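PDB 3ZRP: serine-pyruvate aminotransferase (agxt) from Sulfolobus solfataricus, which probably catalyses the pyridoxal-phosphate-dependent transfer of an amino group from serine to pyruvate, and perhaps also alanine-glyoxylate transamination. Local coordinates for residues L57-P60 with T64-M67; G218-L221 with N225-P228. All blocks are in the same frame, centred on the assembly; numbering follows the deposited sequence.

Contacts 1 and 2 follow one another along the chain, yet their centres lie only 10 Å apart and their side chains interlock. P60 is where they touch most closely: its CG sits 3.2 Å from OH of Y220, and its CD 3.4 Å from CZ2 of W226. I59 packs with CG2 against CG of W226, while S65 CB meets CD2 of L221. The two contacts face different cofactors of the dimer. In 64-67, T64 holds the phosphate of the pyridoxal phosphate of its own active site, whereas the side chain of Y220 reaches to about 5 Å from the pyridoxal phosphate of the other site. Both contacts touch the second subunit.

Contact 1. Residues L57-P60 with T64-M67; sequences LIIP and TSAM. With PLP (pyridoxal-5'-phosphate), chain C.
I59 and S65 meet where strand 55-60 ends and helix 63-69 sets off. The I59 side chain comes end-on: CG1 stands between the backbone N and the carbonyl carbon (chi1 62°), and the extended chain beyond it lays CD1 on the helix backbone, 3.9 Å from A66 CA. That methyl also brushes the S65 carbonyl and comes within 4.0 Å of S65 OG. S65 turns its hydroxyl back toward the strand end, with OG 2.7 Å from the carbonyl O of P60; S65 OG also receives a hydrogen bond from the N of G62, so the hydroxyl sits inside the turn that joins the two elements. T64 faces the cofactor instead. Its backbone N, at 2.8 Å, and its OG1, at 2.5 Å, both donate to O3P of the pyridoxal phosphate, while R91 NH1 bonds OG1. With G63 N also bonded to the cofactor, the helix start forms a glycine-rich phosphate cup as in other fold-type I aminotransferases, and the positive end of the helix dipole may favour the anion. M67, bent at chi3, brings SD to 3.9 Å from C6 of the cofactor ring. Strand 55-60 forms one edge of the seven-stranded sheet within this chain, beside strand 197-202; helix 31-48 packs on I58, while helix 223-234 packs on L57, I59 and P60.

Contact 2. Residues G218-L221 with N225-P228; sequences GYYL and NWLP
Y219 offers both its carbonyl and its ring to N225. The N225 amide donates through ND2 to the Y219 carbonyl O (2.9 Å), which lies in the amide plane, while the same nitrogen sits over one face of the Y219 ring near its rim, 3.9 Å from CD1. The backbone is also held by the second subunit, whose E68 accepts hydrogen bonds from N of Y219 and N of Y220. This is the dimer interface of a fold-type I aminotransferase: the loop after helix 204-212 folds back against the first turn of helix 223-234, close to Y240 and T243, which bind pyridoxal phosphate in the partner's site. Y220 follows with a second pair of contacts, both to W226. Indole NE1 donates to the Y220 carbonyl O at 2.8 Å, almost straight (164°), from the ring edge. The six-membered ring then turns its CZ2 edge onto the Y220 face, a T-shaped stack with planes at 87° and centroids 5.7 Å apart. CG beside the W226 backbone N (chi1 -69°) puts both NE1 and CZ2 of the indole against Y220. L221, next in line, packs against E68 of its own chain and Y220 of the second subunit.

Contact 1. Residues L57-P60 with T64-M67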
loop_
_atom_site.group_PDB
_atom_site.type_symbol
_atom_site.label_atom_id
_atom_site.label_comp_id
_atom_site.label_asym_id
_atom_site.label_seq_id
_atom_site.Cartn_x
_atom_site.Cartn_y
_atom_site.Cartn_z
ATOM N N LEU A 57 1.663 14.608 -2.847
ATOM C CA LEU A 57 1.397 13.630 -1.793
ATOM C C LEU A 57 1.770 12.236 -2.305
ATOM O O LEU A 57 1.562 11.916 -3.487
ATOM C CB LEU A 57 -0.082 13.616 -1.357
ATOM C CG LEU A 57 -0.705 14.865 -0.718
ATOM C CD1 LEU A 57 -1.451 15.661 -1.771
ATOM C CD2 LEU A 57 -1.615 14.559 0.466
ATOM N N ILE A 58 2.338 11.429 -1.421
ATOM C CA ILE A 58 2.680 10.051 -1.735
ATOM C C ILE A 58 1.894 9.173 -0.750
ATOM O O ILE A 58 1.990 9.344 0.458
ATOM C CB ILE A 58 4.206 9.860 -1.664
ATOM C CG1 ILE A 58 4.872 10.704 -2.769
ATOM C CG2 ILE A 58 4.601 8.377 -1.737
ATOM C CD1 ILE A 58 6.415 10.817 -2.626
ATOM N N ILE A 59 1.068 8.265 -1.266
ATOM C CA ILE A 59 0.175 7.487 -0.378
ATOM C C ILE A 59 0.381 6.015 -0.670
ATOM O O ILE A 59 0.923 5.682 -1.717
ATOM C CB ILE A 59 -1.325 7.890 -0.541
ATOM C CG1 ILE A 59 -1.826 7.617 -1.974
ATOM C CG2 ILE A 59 -1.532 9.426 -0.220
ATOM C CD1 ILE A 59 -3.378 7.729 -2.149
ATOM N N PRO A 60 -0.023 5.128 0.276
ATOM C CA PRO A 60 0.089 3.702 -0.069
ATOM C C PRO A 60 -0.865 3.258 -1.162
ATOM O O PRO A 60 -1.944 3.832 -1.340
ATOM C CB PRO A 60 -0.248 2.981 1.255
ATOM C CG PRO A 60 -0.108 4.062 2.329
ATOM C CD PRO A 60 -0.551 5.317 1.631
ATOM N N THR A 64 -4.592 3.035 -8.523
ATOM C CA THR A 64 -6.022 2.954 -8.123
ATOM C C THR A 64 -6.370 3.678 -6.780
ATOM O O THR A 64 -7.438 4.301 -6.660
ATOM C CB THR A 64 -6.496 1.437 -8.060
ATOM O OG1 THR A 64 -6.112 0.810 -9.286
ATOM C CG2 THR A 64 -7.979 1.361 -7.860
ATOM N N SER A 65 -5.474 3.613 -5.790
ATOM C CA SER A 65 -5.742 4.238 -4.511
ATOM C C SER A 65 -5.595 5.755 -4.723
ATOM O O SER A 65 -6.433 6.487 -4.216
ATOM C CB SER A 65 -4.831 3.779 -3.384
ATOM O OG SER A 65 -3.458 4.002 -3.619
ATOM N N ALA A 66 -4.661 6.141 -5.576
ATOM C CA ALA A 66 -4.525 7.585 -5.905
ATOM C C ALA A 66 -5.815 8.075 -6.570
ATOM O O ALA A 66 -6.378 9.095 -6.177
ATOM C CB ALA A 66 -3.323 7.852 -6.786
ATOM N N MET A 67 -6.303 7.348 -7.560
ATOM C CA MET A 67 -7.562 7.739 -8.227
ATOM C C MET A 67 -8.712 7.878 -7.220
ATOM O O MET A 67 -9.406 8.899 -7.200
ATOM C CB MET A 67 -7.938 6.730 -9.326
ATOM C CG MET A 67 -7.004 6.706 -10.557
ATOM S SD MET A 67 -7.253 5.198 -11.545
ATOM C CE MET A 67 -8.753 5.610 -12.490
HETATM N N1 PLP C . -4.456 3.871 -14.652
HETATM C C2 PLP C . -3.667 3.417 -15.685
HETATM C C2A PLP C . -3.616 4.213 -16.962
HETATM C C3 PLP C . -2.903 2.237 -15.542
HETATM O O3 PLP C . -2.173 1.867 -16.457
HETATM C C4 PLP C . -2.938 1.514 -14.345
HETATM C C4A PLP C . -2.068 0.258 -14.209
HETATM C C5 PLP C . -3.778 1.998 -13.320
HETATM C C6 PLP C . -4.515 3.192 -13.466
HETATM C C5A PLP C . -3.920 1.310 -11.994
HETATM O O4P PLP C . -2.739 1.351 -11.189
HETATM P P PLP C . -2.458 0.327 -10.011
HETATM O O1P PLP C . -1.126 0.796 -9.515
HETATM O O2P PLP C . -2.419 -0.987 -10.717
HETATM O O3P PLP C . -3.610 0.524 -9.090
#

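Contact 2. Residues G218-L221 with N225-P228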
loop_
_atom_site.group_PDB
_atom_site.type_symbol
_atom_site.label_atom_id
_atom_site.label_comp_id
_atom_site.label_asym_id
_atom_site.label_seq_id
_atom_site.Cartn_x
_atom_site.Cartn_y
_atom_site.Cartn_z
ATOM N N GLY A 218 -13.447 8.137 2.465
ATOM C CA GLY A 218 -13.260 7.261 3.607
ATOM C C GLY A 218 -12.192 7.784 4.550
ATOM O O GLY A 218 -11.950 8.992 4.674
ATOM N N TYR A 219 -11.558 6.865 5.241
ATOM C CA TYR A 219 -10.529 7.207 6.195
ATOM C C TYR A 219 -9.121 7.081 5.594
ATOM O O TYR A 219 -8.419 8.077 5.464
ATOM C CB TYR A 219 -10.664 6.316 7.419
ATOM C CG TYR A 219 -9.864 6.775 8.623
ATOM C CD1 TYR A 219 -10.235 7.917 9.341
ATOM C CD2 TYR A 219 -8.721 6.074 9.023
ATOM C CE1 TYR A 219 -9.499 8.331 10.455
ATOM C CE2 TYR A 219 -7.987 6.468 10.138
ATOM C CZ TYR A 219 -8.382 7.595 10.844
ATOM O OH TYR A 219 -7.652 7.971 11.931
ATOM N N TYR A 220 -8.692 5.863 5.251
ATOM C CA TYR A 220 -7.359 5.640 4.683
ATOM C C TYR A 220 -7.024 6.489 3.453
ATOM O O TYR A 220 -5.858 6.882 3.281
ATOM C CB TYR A 220 -7.179 4.169 4.292
ATOM C CG TYR A 220 -5.744 3.692 4.320
ATOM C CD1 TYR A 220 -5.039 3.609 5.510
ATOM C CD2 TYR A 220 -5.119 3.265 3.138
ATOM C CE1 TYR A 220 -3.698 3.131 5.530
ATOM C CE2 TYR A 220 -3.805 2.783 3.148
ATOM C CZ TYR A 220 -3.113 2.725 4.345
ATOM O OH TYR A 220 -1.829 2.249 4.321
ATOM N N LEU A 221 -8.022 6.763 2.623
ATOM C CA LEU A 221 -7.798 7.470 1.355
ATOM C C LEU A 221 -8.252 8.911 1.370
ATOM O O LEU A 221 -8.329 9.543 0.311
ATOM C CB LEU A 221 -8.427 6.746 0.154
ATOM C CG LEU A 221 -7.939 5.299 -0.037
ATOM C CD1 LEU A 221 -8.623 4.633 -1.240
ATOM C CD2 LEU A 221 -6.436 5.203 -0.168
ATOM N N ASN A 225 -5.815 13.199 5.713
ATOM C CA ASN A 225 -5.077 12.451 6.699
ATOM C C ASN A 225 -3.592 12.300 6.373
ATOM O O ASN A 225 -2.778 12.141 7.280
ATOM C CB ASN A 225 -5.749 11.077 6.933
ATOM C CG ASN A 225 -7.071 11.214 7.625
ATOM O OD1 ASN A 225 -7.234 12.079 8.478
ATOM N ND2 ASN A 225 -8.036 10.376 7.267
ATOM N N TRP A 226 -3.232 12.365 5.092
ATOM C CA TRP A 226 -1.834 12.199 4.688
ATOM C C TRP A 226 -1.105 13.543 4.611
ATOM O O TRP A 226 0.118 13.577 4.710
ATOM C CB TRP A 226 -1.714 11.513 3.334
ATOM C CG TRP A 226 -2.134 10.101 3.449
ATOM C CD1 TRP A 226 -3.361 9.598 3.094
ATOM C CD2 TRP A 226 -1.412 9.015 4.063
ATOM N NE1 TRP A 226 -3.413 8.264 3.409
ATOM C CE2 TRP A 226 -2.235 7.877 3.985
ATOM C CE3 TRP A 226 -0.138 8.888 4.629
ATOM C CZ2 TRP A 226 -1.837 6.602 4.470
ATOM C CZ3 TRP A 226 0.270 7.645 5.112
ATOM C CH2 TRP A 226 -0.586 6.501 5.023
ATOM N N LEU A 227 -1.866 14.616 4.435
ATOM C CA LEU A 227 -1.290 15.972 4.274
ATOM C C LEU A 227 -0.303 16.390 5.384
ATOM O O LEU A 227 0.768 16.918 5.064
ATOM C CB LEU A 227 -2.386 17.032 4.118
ATOM C CG LEU A 227 -2.561 17.850 2.847
ATOM C CD1 LEU A 227 -3.609 18.955 3.089
ATOM C CD2 LEU A 227 -1.244 18.459 2.401
ATOM N N PRO A 228 -0.641 16.158 6.672
ATOM C CA PRO A 228 0.308 16.501 7.736
ATOM C C PRO A 228 1.624 15.727 7.613
ATOM O O PRO A 228 2.687 16.270 7.927
ATOM C CB PRO A 228 -0.435 16.107 9.027
ATOM C CG PRO A 228 -1.878 16.131 8.669
ATOM C CD PRO A 228 -1.923 15.682 7.233
#